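C24 protein (Bizionia argentinensis JUB59, PDB 6OV6) is of unknown function but probably forms the trimeric, metal-binding, receptor-recognising tip of a long tail fibre of a temperate bacteriophage. Local coordinates at residues 197-202 / 244-249; 135-140 / 271-276; 77-82 / 94-99; 70-75 / 100-105. One frame throughout, in Å; residues are numbered along the deposited sequence.

Contact 1 of 4, residues 197-202 / 244-249; sequences SINVTV and DRTLTS
Val202, Leu247 and Ser249 bury the most surface between the two segments. On Val202, CG2 stands anti to the carbonyl carbon and reaches obliquely across to CD1 of Leu247, 3.7 Å away. Leu247 meets it with CG beside its backbone N (chi1 -51°) and an extended chi2, so a methyl rather than the stem makes the touch. Branched and aliphatic, both residues suit a strand face that turns inward. Each is also held by the backbone, Leu247 pairing with Val200 and Val202 with Arg245: Leu247 N donates to Val200 O at 2.7 Å, nearly along the C=O axis, and Val202 N donates to Arg245 O at 2.7 Å from above the carbonyl plane.

The two strands make a slim two-stranded ribbon within the chain, and three copies of the chain form the assembly, consistent with a fibre tip. Val200 and Val202 also pack on Leu247 of the third subunit, so this largely aliphatic face is completed between chains. The other face is polar: Thr248 OG1 donates to Asn199 OD1 at 2.7 Å, and the hydroxyls of Thr201 and Thr246 bond OG1 to OG1 at 3.0 Å.

Ser249 ends the pairing with a side chain in place of a carbonyl. Its OG, in the crowded position between backbone N and carbonyl carbon (chi1 80°), accepts from Ile198 N at 2.9 Å, while Ser249 N donates to Ile198 O, also at 2.9 Å. The side chain of Ile198, lying against Ser249 of the third subunit, is about 7 Å from the manganese ion bound by His252 and His254.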
loop_
_atom_site.group_PDB
_atom_site.type_symbol
_atom_site.label_atom_id
_atom_site.label_comp_id
_atom_site.label_asym_id
_atom_site.label_seq_id
_atom_site.Cartn_x
_atom_site.Cartn_y
_atom_site.Cartn_z
ATOM N N SER A 197 -42.233 -18.229 -8.958
ATOM C CA SER A 197 -43.213 -19.230 -9.417
ATOM C C SER A 197 -43.359 -19.057 -10.920
ATOM O O SER A 197 -43.122 -17.967 -11.443
ATOM C CB SER A 197 -44.585 -18.984 -8.786
ATOM O OG SER A 197 -44.619 -19.499 -7.465
ATOM N N ILE A 198 -43.775 -20.113 -11.613
ATOM C CA ILE A 198 -44.040 -20.050 -13.040
ATOM C C ILE A 198 -45.505 -20.425 -13.239
ATOM O O ILE A 198 -46.125 -20.980 -12.333
ATOM C CB ILE A 198 -43.068 -20.889 -13.938
ATOM C CG1 ILE A 198 -42.971 -22.383 -13.538
ATOM C CG2 ILE A 198 -41.673 -20.239 -14.068
ATOM C CD1 ILE A 198 -44.050 -23.298 -14.162
ATOM N N ASN A 199 -46.045 -20.099 -14.411
ATOM C CA ASN A 199 -47.395 -20.490 -14.805
ATOM C C ASN A 199 -47.275 -21.443 -15.969
ATOM O O ASN A 199 -46.380 -21.296 -16.802
ATOM C CB ASN A 199 -48.254 -19.287 -15.229
ATOM C CG ASN A 199 -48.875 -18.503 -14.094
ATOM O OD1 ASN A 199 -48.843 -18.890 -12.914
ATOM N ND2 ASN A 199 -49.588 -17.454 -14.445
ATOM N N VAL A 200 -48.192 -22.417 -16.042
ATOM C CA VAL A 200 -48.245 -23.368 -17.143
ATOM C C VAL A 200 -49.721 -23.567 -17.510
ATOM O O VAL A 200 -50.574 -23.506 -16.629
ATOM C CB VAL A 200 -47.464 -24.688 -16.810
ATOM C CG1 VAL A 200 -48.161 -25.538 -15.739
ATOM C CG2 VAL A 200 -47.187 -25.492 -18.056
ATOM N N THR A 201 -50.023 -23.725 -18.799
ATOM C CA THR A 201 -51.401 -23.948 -19.265
ATOM C C THR A 201 -51.543 -25.376 -19.742
ATOM O O THR A 201 -50.864 -25.772 -20.685
ATOM C CB THR A 201 -51.818 -22.935 -20.345
ATOM O OG1 THR A 201 -51.692 -21.624 -19.790
ATOM C CG2 THR A 201 -53.278 -23.160 -20.845
ATOM N N VAL A 202 -52.423 -26.137 -19.094
ATOM C CA VAL A 202 -52.645 -27.539 -19.468
ATOM C C VAL A 202 -53.778 -27.540 -20.494
ATOM O O VAL A 202 -54.878 -27.099 -20.165
ATOM C CB VAL A 202 -52.944 -28.480 -18.258
ATOM C CG1 VAL A 202 -53.034 -29.946 -18.717
ATOM C CG2 VAL A 202 -51.880 -28.320 -17.168
ATOM N N ASP A 244 -59.189 -25.030 -21.001
ATOM C CA ASP A 244 -57.776 -25.291 -20.727
ATOM C C ASP A 244 -57.565 -24.860 -19.269
ATOM O O ASP A 244 -58.389 -24.134 -18.722
ATOM C CB ASP A 244 -56.854 -24.464 -21.627
ATOM C CG ASP A 244 -56.957 -24.827 -23.089
ATOM O OD1 ASP A 244 -57.196 -26.018 -23.392
ATOM O OD2 ASP A 244 -56.798 -23.924 -23.930
ATOM N N ARG A 245 -56.468 -25.298 -18.634
ATOM C CA ARG A 245 -56.227 -24.944 -17.221
ATOM C C ARG A 245 -54.897 -24.221 -17.006
ATOM O O ARG A 245 -53.843 -24.825 -17.195
ATOM C CB ARG A 245 -56.278 -26.192 -16.316
ATOM C CG ARG A 245 -57.517 -27.060 -16.498
ATOM C CD ARG A 245 -58.831 -26.363 -16.193
ATOM N NE ARG A 245 -58.963 -25.995 -14.782
ATOM C CZ ARG A 245 -59.217 -26.849 -13.800
ATOM N NH1 ARG A 245 -59.355 -28.146 -14.057
ATOM N NH2 ARG A 245 -59.338 -26.416 -12.553
ATOM N N THR A 246 -54.943 -22.953 -16.569
ATOM C CA THR A 246 -53.716 -22.177 -16.275
ATOM C C THR A 246 -53.388 -22.344 -14.793
ATOM O O THR A 246 -54.204 -22.021 -13.927
ATOM C CB THR A 246 -53.801 -20.722 -16.739
ATOM O OG1 THR A 246 -53.983 -20.732 -18.156
ATOM C CG2 THR A 246 -52.500 -19.939 -16.429
ATOM N N LEU A 247 -52.211 -22.902 -14.514
ATOM C CA LEU A 247 -51.824 -23.239 -13.150
ATOM C C LEU A 247 -50.592 -22.481 -12.694
ATOM O O LEU A 247 -49.761 -22.153 -13.521
ATOM C CB LEU A 247 -51.522 -24.751 -13.095
ATOM C CG LEU A 247 -52.603 -25.714 -13.670
ATOM C CD1 LEU A 247 -52.087 -27.131 -13.704
ATOM C CD2 LEU A 247 -53.897 -25.625 -12.879
ATOM N N THR A 248 -50.462 -22.256 -11.373
ATOM C CA THR A 248 -49.277 -21.606 -10.801
ATOM C C THR A 248 -48.492 -22.637 -10.007
ATOM O O THR A 248 -49.064 -23.367 -9.195
ATOM C CB THR A 248 -49.631 -20.382 -9.935
ATOM O OG1 THR A 248 -50.405 -19.488 -10.752
ATOM C CG2 THR A 248 -48.351 -19.663 -9.367
ATOM N N SER A 249 -47.196 -22.674 -10.241
ATOM C CA SER A 249 -46.296 -23.578 -9.556
ATOM C C SER A 249 -46.021 -23.118 -8.137
ATOM O O SER A 249 -46.368 -22.001 -7.740
ATOM C CB SER A 249 -44.972 -23.674 -10.317
ATOM O OG SER A 249 -44.117 -22.567 -10.057
#

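Contact 2 of 4, residues 135-140 / 271-276; sequences QLYSGS and AYIIYI
Tyr137 leaves its strand with CG anti to the backbone N (chi1 177°), which lays its side chain obliquely across Ile273. Its CB touches Ala271 O and lies 3.8 Å from Ile273 CD1. That same methyl is 3.7 Å from Tyr137 CD1, while Tyr137 CD2 has Ala271 CB at 4.2 Å, at the ring edge and near its plane; a small alanine fits there. Farther out, Gly139 N sits over the centre of one ring face, an approach eased by the lack of a side chain. At the tip, OH donates to Ser140 O at 2.8 Å, from above the carbonyl plane.

The backbone pairing beneath is antiparallel, with Ile273 N donating to Gln135 O at 2.9 Å and 172°; the Tyr137 N to Ala271 O bond is weak. On the reverse face, Leu136 CD2 presses to 3.3 Å from Tyr272 CE1. Strand 267-275 is the middle of a three-stranded sheet, and Gln135 bonds through its amide to Gln135 of both other subunits, closing a ring of amides among the three chains. Apolar carbons of Ile273 and Ala271 thus line the buried phenol on the partner strand, a backbone N-H group lies over one face, and the hydroxyl is satisfied by Ser140 O.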
loop_
_atom_site.group_PDB
_atom_site.type_symbol
_atom_site.label_atom_id
_atom_site.label_comp_id
_atom_site.label_asym_id
_atom_site.label_seq_id
_atom_site.Cartn_x
_atom_site.Cartn_y
_atom_site.Cartn_z
ATOM N N GLN A 135 12.030 1.273 5.979
ATOM C CA GLN A 135 12.406 1.821 4.675
ATOM C C GLN A 135 12.193 0.811 3.566
ATOM O O GLN A 135 12.451 -0.384 3.754
ATOM C CB GLN A 135 13.912 2.219 4.652
ATOM C CG GLN A 135 14.252 3.441 5.505
ATOM C CD GLN A 135 13.632 4.696 4.944
ATOM O OE1 GLN A 135 13.553 4.905 3.724
ATOM N NE2 GLN A 135 13.151 5.538 5.813
ATOM N N LEU A 136 11.808 1.314 2.378
ATOM C CA LEU A 136 11.694 0.497 1.157
ATOM C C LEU A 136 13.096 0.199 0.638
ATOM O O LEU A 136 13.972 1.065 0.691
ATOM C CB LEU A 136 10.903 1.226 0.086
ATOM C CG LEU A 136 9.442 1.432 0.403
ATOM C CD1 LEU A 136 8.816 2.364 -0.634
ATOM C CD2 LEU A 136 8.709 0.090 0.449
ATOM N N TYR A 137 13.327 -1.050 0.203
ATOM C CA TYR A 137 14.660 -1.474 -0.237
ATOM C C TYR A 137 14.541 -2.374 -1.451
ATOM O O TYR A 137 13.768 -3.341 -1.440
ATOM C CB TYR A 137 15.388 -2.167 0.936
ATOM C CG TYR A 137 16.754 -2.740 0.628
ATOM C CD1 TYR A 137 17.866 -1.907 0.466
ATOM C CD2 TYR A 137 16.952 -4.119 0.557
ATOM C CE1 TYR A 137 19.139 -2.442 0.219
ATOM C CE2 TYR A 137 18.218 -4.661 0.323
ATOM C CZ TYR A 137 19.308 -3.819 0.165
ATOM O OH TYR A 137 20.548 -4.370 -0.048
ATOM N N SER A 138 15.267 -2.019 -2.509
ATOM C CA SER A 138 15.256 -2.757 -3.777
ATOM C C SER A 138 16.639 -3.360 -4.106
ATOM O O SER A 138 16.826 -3.935 -5.179
ATOM C CB SER A 138 14.774 -1.871 -4.914
ATOM O OG SER A 138 15.597 -0.732 -5.072
ATOM N N GLY A 139 17.584 -3.217 -3.178
ATOM C CA GLY A 139 18.933 -3.755 -3.334
ATOM C C GLY A 139 18.948 -5.239 -3.039
ATOM O O GLY A 139 17.886 -5.844 -2.839
ATOM N N SER A 140 20.154 -5.849 -2.977
ATOM C CA SER A 140 20.269 -7.283 -2.710
ATOM C C SER A 140 19.809 -7.665 -1.310
ATOM O O SER A 140 20.331 -7.138 -0.333
ATOM C CB SER A 140 21.691 -7.785 -2.982
ATOM O OG SER A 140 21.870 -9.115 -2.521
ATOM N N ALA A 271 11.572 -4.988 -0.296
ATOM C CA ALA A 271 11.831 -5.381 1.077
ATOM C C ALA A 271 11.645 -4.173 1.999
ATOM O O ALA A 271 11.981 -3.044 1.630
ATOM C CB ALA A 271 13.251 -5.911 1.206
ATOM N N TYR A 272 11.110 -4.423 3.186
ATOM C CA TYR A 272 11.002 -3.448 4.269
ATOM C C TYR A 272 12.183 -3.735 5.198
ATOM O O TYR A 272 12.301 -4.842 5.744
ATOM C CB TYR A 272 9.691 -3.539 5.041
ATOM C CG TYR A 272 8.556 -2.942 4.262
ATOM C CD1 TYR A 272 8.466 -1.567 4.077
ATOM C CD2 TYR A 272 7.597 -3.751 3.658
ATOM C CE1 TYR A 272 7.443 -1.007 3.322
ATOM C CE2 TYR A 272 6.560 -3.197 2.890
ATOM C CZ TYR A 272 6.513 -1.824 2.702
ATOM O OH TYR A 272 5.559 -1.222 1.925
ATOM N N ILE A 273 13.082 -2.771 5.314
ATOM C CA ILE A 273 14.258 -2.910 6.183
ATOM C C ILE A 273 14.237 -1.800 7.226
ATOM O O ILE A 273 13.552 -0.792 7.045
ATOM C CB ILE A 273 15.598 -2.966 5.405
ATOM C CG1 ILE A 273 15.922 -1.615 4.671
ATOM C CG2 ILE A 273 15.708 -4.227 4.501
ATOM C CD1 ILE A 273 17.369 -1.524 4.090
ATOM N N ILE A 274 15.018 -1.951 8.301
ATOM C CA ILE A 274 15.039 -0.925 9.336
ATOM C C ILE A 274 16.435 -0.798 9.943
ATOM O O ILE A 274 17.163 -1.777 10.011
ATOM C CB ILE A 274 13.951 -1.209 10.407
ATOM C CG1 ILE A 274 13.644 0.016 11.293
ATOM C CG2 ILE A 274 14.203 -2.498 11.199
ATOM C CD1 ILE A 274 12.299 0.003 11.894
ATOM N N TYR A 275 16.790 0.401 10.349
ATOM C CA TYR A 275 18.082 0.613 10.964
ATOM C C TYR A 275 17.999 0.278 12.464
ATOM O O TYR A 275 17.192 0.850 13.171
ATOM C CB TYR A 275 18.563 2.040 10.741
ATOM C CG TYR A 275 19.951 2.254 11.300
ATOM C CD1 TYR A 275 21.074 1.781 10.631
ATOM C CD2 TYR A 275 20.139 2.888 12.522
ATOM C CE1 TYR A 275 22.357 1.965 11.151
ATOM C CE2 TYR A 275 21.418 3.055 13.063
ATOM C CZ TYR A 275 22.518 2.592 12.375
ATOM O OH TYR A 275 23.770 2.778 12.910
ATOM N N ILE A 276 18.851 -0.634 12.919
ATOM C CA ILE A 276 18.934 -1.070 14.316
ATOM C C ILE A 276 20.127 -0.393 15.012
ATOM O O ILE A 276 19.952 0.218 16.060
ATOM C CB ILE A 276 18.956 -2.628 14.429
ATOM C CG1 ILE A 276 17.657 -3.268 13.832
ATOM C CG2 ILE A 276 19.193 -3.115 15.890
ATOM C CD1 ILE A 276 16.270 -2.939 14.559
#

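Contact 3 of 4, residues 77-82 / 94-99; sequences ILETST and VHFERY
The strands run antiparallel, their short axes 4.4 Å apart at closest approach and 152° between directions, with Leu78 opposite Tyr99 and Thr80 opposite Glu97 as hydrogen-bonded pairs. Tyr99 N donates to Leu78 O, and Glu97 N to Thr80 O at 2.8 Å, nearly along the C=O axis.

Tyr99 buries the most surface. Its CG takes the crowded position between backbone N and carbonyl carbon (chi1 58°), which swings the ring over the partner strand. There Leu78 CB lies over one ring face, 4.2 Å from the centroid, in a CH-pi contact. Thr80 comes to the ring edge, in its plane, with OG1 3.0 Å from Tyr99 CE2 and hydrogen-bonded to Tyr99 OH at 3.2 Å. A tyrosine suits the place because its flat ring accepts the aliphatic neighbour while its hydroxyl meets the threonine.

On the other face the aliphatic stem of Glu79 does the packing: CG touches Phe96 CB at 3.5 Å and also meets Arg98 CG. Glu79 OE2 does not reach the charged end of Arg98, whose NH2 makes a salt bridge with Glu62 instead. Where the strands part, His95 O is gripped twice by Thr82, by its N at 2.8 Å and by its OG1 at 3.1 Å, the hydroxyl approaching from well above the carbonyl plane.

No other subunit touches these segments. Two consecutive antiparallel strands joined by a long, partly unmodelled loop make a beta-hairpin, here part of the mixed sheet of the N-terminal part of the chain, with strand 96-102 also paired in parallel with 62-70.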
loop_
_atom_site.group_PDB
_atom_site.type_symbol
_atom_site.label_atom_id
_atom_site.label_comp_id
_atom_site.label_asym_id
_atom_site.label_seq_id
_atom_site.Cartn_x
_atom_site.Cartn_y
_atom_site.Cartn_z
ATOM N N ILE A 77 40.718 33.258 -4.962
ATOM C CA ILE A 77 41.507 33.506 -3.771
ATOM C C ILE A 77 42.387 34.720 -4.105
ATOM O O ILE A 77 43.153 34.651 -5.057
ATOM C CB ILE A 77 42.358 32.254 -3.380
ATOM C CG1 ILE A 77 41.435 31.052 -2.956
ATOM C CG2 ILE A 77 43.402 32.612 -2.287
ATOM C CD1 ILE A 77 42.093 29.660 -3.112
ATOM N N LEU A 78 42.255 35.820 -3.347
ATOM C CA LEU A 78 43.088 37.006 -3.520
ATOM C C LEU A 78 44.104 37.092 -2.396
ATOM O O LEU A 78 43.858 36.607 -1.288
ATOM C CB LEU A 78 42.271 38.308 -3.554
ATOM C CG LEU A 78 41.396 38.563 -4.782
ATOM C CD1 LEU A 78 40.924 39.996 -4.763
ATOM C CD2 LEU A 78 42.167 38.344 -6.103
ATOM N N GLU A 79 45.261 37.666 -2.718
ATOM C CA GLU A 79 46.335 37.913 -1.778
ATOM C C GLU A 79 46.670 39.390 -1.895
ATOM O O GLU A 79 47.242 39.832 -2.905
ATOM C CB GLU A 79 47.556 37.031 -2.055
ATOM C CG GLU A 79 48.555 37.123 -0.923
ATOM C CD GLU A 79 49.757 36.205 -0.981
ATOM O OE1 GLU A 79 50.121 35.745 -2.085
ATOM O OE2 GLU A 79 50.387 36.015 0.082
ATOM N N THR A 80 46.224 40.153 -0.892
ATOM C CA THR A 80 46.357 41.599 -0.864
ATOM C C THR A 80 47.007 42.077 0.417
ATOM O O THR A 80 47.042 41.359 1.428
ATOM C CB THR A 80 45.007 42.296 -1.113
ATOM O OG1 THR A 80 44.104 41.944 -0.065
ATOM C CG2 THR A 80 44.408 41.954 -2.471
ATOM N N SER A 81 47.538 43.295 0.360
ATOM C CA SER A 81 48.228 43.917 1.471
ATOM C C SER A 81 47.278 44.175 2.619
ATOM O O SER A 81 46.138 44.594 2.388
ATOM C CB SER A 81 48.897 45.215 1.023
ATOM O OG SER A 81 49.506 45.878 2.117
ATOM N N THR A 82 47.761 43.927 3.863
ATOM C CA THR A 82 47.005 44.168 5.102
ATOM C C THR A 82 46.697 45.664 5.259
ATOM O O THR A 82 45.697 46.017 5.892
ATOM C CB THR A 82 47.684 43.533 6.331
ATOM O OG1 THR A 82 49.075 43.868 6.345
ATOM C CG2 THR A 82 47.508 42.015 6.372
ATOM N N VAL A 94 55.427 45.400 3.497
ATOM C CA VAL A 94 54.193 44.834 2.940
ATOM C C VAL A 94 53.954 43.397 3.440
ATOM O O VAL A 94 54.769 42.495 3.212
ATOM C CB VAL A 94 54.072 44.940 1.386
ATOM C CG1 VAL A 94 52.686 44.500 0.908
ATOM C CG2 VAL A 94 54.380 46.354 0.885
ATOM N N HIS A 95 52.808 43.209 4.112
ATOM C CA HIS A 95 52.332 41.933 4.643
ATOM C C HIS A 95 51.009 41.621 3.954
ATOM O O HIS A 95 50.165 42.504 3.809
ATOM C CB HIS A 95 52.174 42.001 6.167
ATOM C CG HIS A 95 53.457 42.354 6.865
ATOM N ND1 HIS A 95 54.479 41.423 7.016
ATOM C CD2 HIS A 95 53.856 43.536 7.396
ATOM C CE1 HIS A 95 55.453 42.061 7.647
ATOM N NE2 HIS A 95 55.130 43.338 7.889
ATOM N N PHE A 96 50.850 40.384 3.488
ATOM C CA PHE A 96 49.646 39.996 2.754
ATOM C C PHE A 96 48.691 39.125 3.552
ATOM O O PHE A 96 49.111 38.381 4.440
ATOM C CB PHE A 96 50.031 39.274 1.453
ATOM C CG PHE A 96 50.839 40.081 0.468
ATOM C CD1 PHE A 96 50.235 41.058 -0.317
ATOM C CD2 PHE A 96 52.207 39.865 0.326
ATOM C CE1 PHE A 96 50.989 41.833 -1.207
ATOM C CE2 PHE A 96 52.956 40.614 -0.590
ATOM C CZ PHE A 96 52.339 41.590 -1.354
ATOM N N GLU A 97 47.411 39.188 3.181
ATOM C CA GLU A 97 46.328 38.363 3.734
ATOM C C GLU A 97 45.637 37.670 2.560
ATOM O O GLU A 97 45.592 38.230 1.458
ATOM C CB GLU A 97 45.331 39.211 4.554
ATOM C CG GLU A 97 44.723 40.379 3.794
ATOM C CD GLU A 97 43.788 41.251 4.606
ATOM O OE1 GLU A 97 44.285 42.088 5.395
ATOM O OE2 GLU A 97 42.559 41.144 4.402
ATOM N N ARG A 98 45.162 36.443 2.779
ATOM C CA ARG A 98 44.488 35.652 1.762
ATOM C C ARG A 98 43.030 35.478 2.114
ATOM O O ARG A 98 42.697 35.226 3.262
ATOM C CB ARG A 98 45.200 34.303 1.554
ATOM C CG ARG A 98 46.502 34.480 0.772
ATOM C CD ARG A 98 47.435 33.294 0.852
ATOM N NE ARG A 98 46.937 32.173 0.056
ATOM C CZ ARG A 98 46.434 31.062 0.576
ATOM N NH1 ARG A 98 46.388 30.901 1.892
ATOM N NH2 ARG A 98 46.004 30.092 -0.214
ATOM N N TYR A 99 42.160 35.656 1.135
ATOM C CA TYR A 99 40.713 35.559 1.319
ATOM C C TYR A 99 40.112 35.279 -0.028
ATOM O O TYR A 99 40.814 35.295 -1.042
ATOM C CB TYR A 99 40.119 36.884 1.926
ATOM C CG TYR A 99 40.402 38.114 1.087
ATOM C CD1 TYR A 99 39.460 38.596 0.180
ATOM C CD2 TYR A 99 41.637 38.761 1.154
ATOM C CE1 TYR A 99 39.734 39.698 -0.630
ATOM C CE2 TYR A 99 41.926 39.855 0.336
ATOM C CZ TYR A 99 40.966 40.330 -0.542
ATOM O OH TYR A 99 41.248 41.404 -1.347
#

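Contact 4 of 4, residues 70-75 / 100-105; sequences QTQSRV and VTFASG
The Phe102 ring packs between the two segments. Gln72 N and Thr71 CA lie over one ring face, the latter 4.1 Å from the centroid in a CH-pi contact, and Arg74 O is at the edge, in the ring plane. Val75 CG1 touches Phe102 CD1 at 3.6 Å, and Val75 CB packs on Val100 CG1 at 3.9 Å. The stem of Gln72 runs past Phe102 in the opposite direction, its amide plane 24° from that of the ring, with NE2 3.7 Å from Phe102 CB. A flat aromatic suits a place with backbone over one face and a valine methyl alongside.

Here strand 74-81 begins and strand 96-102 ends, the base of an antiparallel beta-hairpin. Val75 and Phe102 form a non-hydrogen-bonded pair, and one backbone bond crosses, Ala103 N to Arg74 O at 3.1 Å, from above the carbonyl plane.

Two waters bridge some of the polar groups beside it. One water donates to Gln72 OE1 at 2.7 Å and bonds to Ser104 OG; a second lies among Gln72 OE1, Ala103 O and, weakly, Arg74 N. The long amide suits Gln72 because its stem packs while its oxygen stays with water. Farther out, Phe66 and Trp111 meet the Phe102 ring edge-to-face, Thr71 OG1 is fixed by Thr52, and Arg74 NE by Ser108.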
loop_
_atom_site.group_PDB
_atom_site.type_symbol
_atom_site.label_atom_id
_atom_site.label_comp_id
_atom_site.label_asym_id
_atom_site.label_seq_id
_atom_site.Cartn_x
_atom_site.Cartn_y
_atom_site.Cartn_z
ATOM N N GLN A 70 28.646 42.854 -4.786
ATOM C CA GLN A 70 27.793 42.592 -5.950
ATOM C C GLN A 70 28.051 41.180 -6.482
ATOM O O GLN A 70 29.184 40.853 -6.834
ATOM C CB GLN A 70 28.008 43.642 -7.076
ATOM C CG GLN A 70 27.441 45.039 -6.772
ATOM C CD GLN A 70 25.934 45.091 -6.600
ATOM O OE1 GLN A 70 25.156 44.668 -7.470
ATOM N NE2 GLN A 70 25.499 45.641 -5.474
ATOM N N THR A 71 27.008 40.338 -6.491
ATOM C CA THR A 71 27.087 38.945 -6.961
ATOM C C THR A 71 27.620 38.885 -8.370
ATOM O O THR A 71 27.131 39.603 -9.247
ATOM C CB THR A 71 25.720 38.249 -6.840
ATOM O OG1 THR A 71 25.195 38.498 -5.545
ATOM C CG2 THR A 71 25.780 36.742 -7.106
ATOM N N GLN A 72 28.650 38.047 -8.566
ATOM C CA GLN A 72 29.317 37.775 -9.834
ATOM C C GLN A 72 29.277 36.266 -10.078
ATOM O O GLN A 72 28.929 35.507 -9.171
ATOM C CB GLN A 72 30.772 38.278 -9.820
ATOM C CG GLN A 72 30.937 39.788 -9.953
ATOM C CD GLN A 72 32.396 40.179 -10.106
ATOM O OE1 GLN A 72 33.146 39.635 -10.932
ATOM N NE2 GLN A 72 32.827 41.142 -9.317
ATOM N N SER A 73 29.612 35.834 -11.296
ATOM C CA SER A 73 29.575 34.421 -11.650
ATOM C C SER A 73 30.796 33.649 -11.170
ATOM O O SER A 73 30.746 32.423 -11.119
ATOM C CB SER A 73 29.369 34.230 -13.152
ATOM O OG SER A 73 30.390 34.840 -13.917
ATOM N N ARG A 74 31.896 34.360 -10.844
ATOM C CA ARG A 74 33.151 33.734 -10.416
ATOM C C ARG A 74 33.752 34.325 -9.160
ATOM O O ARG A 74 33.527 35.486 -8.839
ATOM C CB ARG A 74 34.202 33.674 -11.554
ATOM C CG ARG A 74 33.674 33.026 -12.836
ATOM C CD ARG A 74 34.715 32.874 -13.915
ATOM N NE ARG A 74 35.589 31.725 -13.669
ATOM C CZ ARG A 74 35.291 30.474 -14.004
ATOM N NH1 ARG A 74 34.124 30.189 -14.571
ATOM N NH2 ARG A 74 36.141 29.492 -13.741
ATOM N N VAL A 75 34.534 33.498 -8.444
ATOM C CA VAL A 75 35.247 33.887 -7.229
ATOM C C VAL A 75 36.705 33.483 -7.365
ATOM O O VAL A 75 37.043 32.598 -8.161
ATOM C CB VAL A 75 34.617 33.364 -5.888
ATOM C CG1 VAL A 75 33.232 33.966 -5.661
ATOM C CG2 VAL A 75 34.580 31.831 -5.810
ATOM N N VAL A 100 38.824 34.987 -0.047
ATOM C CA VAL A 100 38.102 34.722 -1.287
ATOM C C VAL A 100 37.121 35.860 -1.506
ATOM O O VAL A 100 36.528 36.351 -0.544
ATOM C CB VAL A 100 37.421 33.328 -1.232
ATOM C CG1 VAL A 100 36.505 33.068 -2.432
ATOM C CG2 VAL A 100 38.487 32.242 -1.147
ATOM N N THR A 101 36.964 36.276 -2.775
ATOM C CA THR A 101 36.012 37.306 -3.188
ATOM C C THR A 101 35.521 37.100 -4.617
ATOM O O THR A 101 36.077 36.272 -5.345
ATOM C CB THR A 101 36.516 38.739 -2.870
ATOM O OG1 THR A 101 35.386 39.610 -2.901
ATOM C CG2 THR A 101 37.578 39.234 -3.833
ATOM N N PHE A 102 34.507 37.881 -5.041
ATOM C CA PHE A 102 34.067 37.834 -6.428
ATOM C C PHE A 102 35.183 38.438 -7.260
ATOM O O PHE A 102 35.730 39.501 -6.920
ATOM C CB PHE A 102 32.759 38.607 -6.633
ATOM C CG PHE A 102 31.575 37.956 -5.960
ATOM C CD1 PHE A 102 31.090 36.730 -6.404
ATOM C CD2 PHE A 102 30.942 38.572 -4.890
ATOM C CE1 PHE A 102 29.984 36.127 -5.785
ATOM C CE2 PHE A 102 29.832 37.983 -4.286
ATOM C CZ PHE A 102 29.357 36.763 -4.740
ATOM N N ALA A 103 35.584 37.703 -8.289
ATOM C CA ALA A 103 36.680 38.063 -9.170
ATOM C C ALA A 103 36.629 37.241 -10.431
ATOM O O ALA A 103 35.700 36.460 -10.608
ATOM C CB ALA A 103 38.026 37.912 -8.454
ATOM N N SER A 104 37.550 37.469 -11.355
ATOM C CA SER A 104 37.525 36.755 -12.632
ATOM C C SER A 104 38.963 36.489 -13.078
ATOM O O SER A 104 39.902 36.834 -12.355
ATOM C CB SER A 104 36.755 37.577 -13.669
ATOM O OG SER A 104 37.100 38.955 -13.586
ATOM N N GLY A 105 39.122 35.856 -14.239
ATOM C CA GLY A 105 40.442 35.544 -14.790
ATOM C C GLY A 105 41.045 34.253 -14.276
ATOM O O GLY A 105 40.363 33.464 -13.626
HETATM O O HOH W 1 35.447 40.550 -12.107
HETATM O O HOH W 2 33.292 37.002 -11.545
#

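Contacts 4 and 3 come first along the chain and share strands 74-81 and 96-102. Contact 4 is the base of the hairpin and contact 3 its far end, with centres 16 Å apart and the two touching where Leu78 meets Thr101 and Ile77 meets Val100. Contact 2 follows, about 45 Å from contact 4 between centres, and its strand 267-275 returns close to the C terminus. Between its two strands the chain runs out to contact 1, about 71 Å away between centres, and comes back. Contacts 1 and 3 lie 116 Å apart between centres, on opposite sides of the chain's centre, as suits a thin fibre in which contacts 1 and 2 meet other subunits.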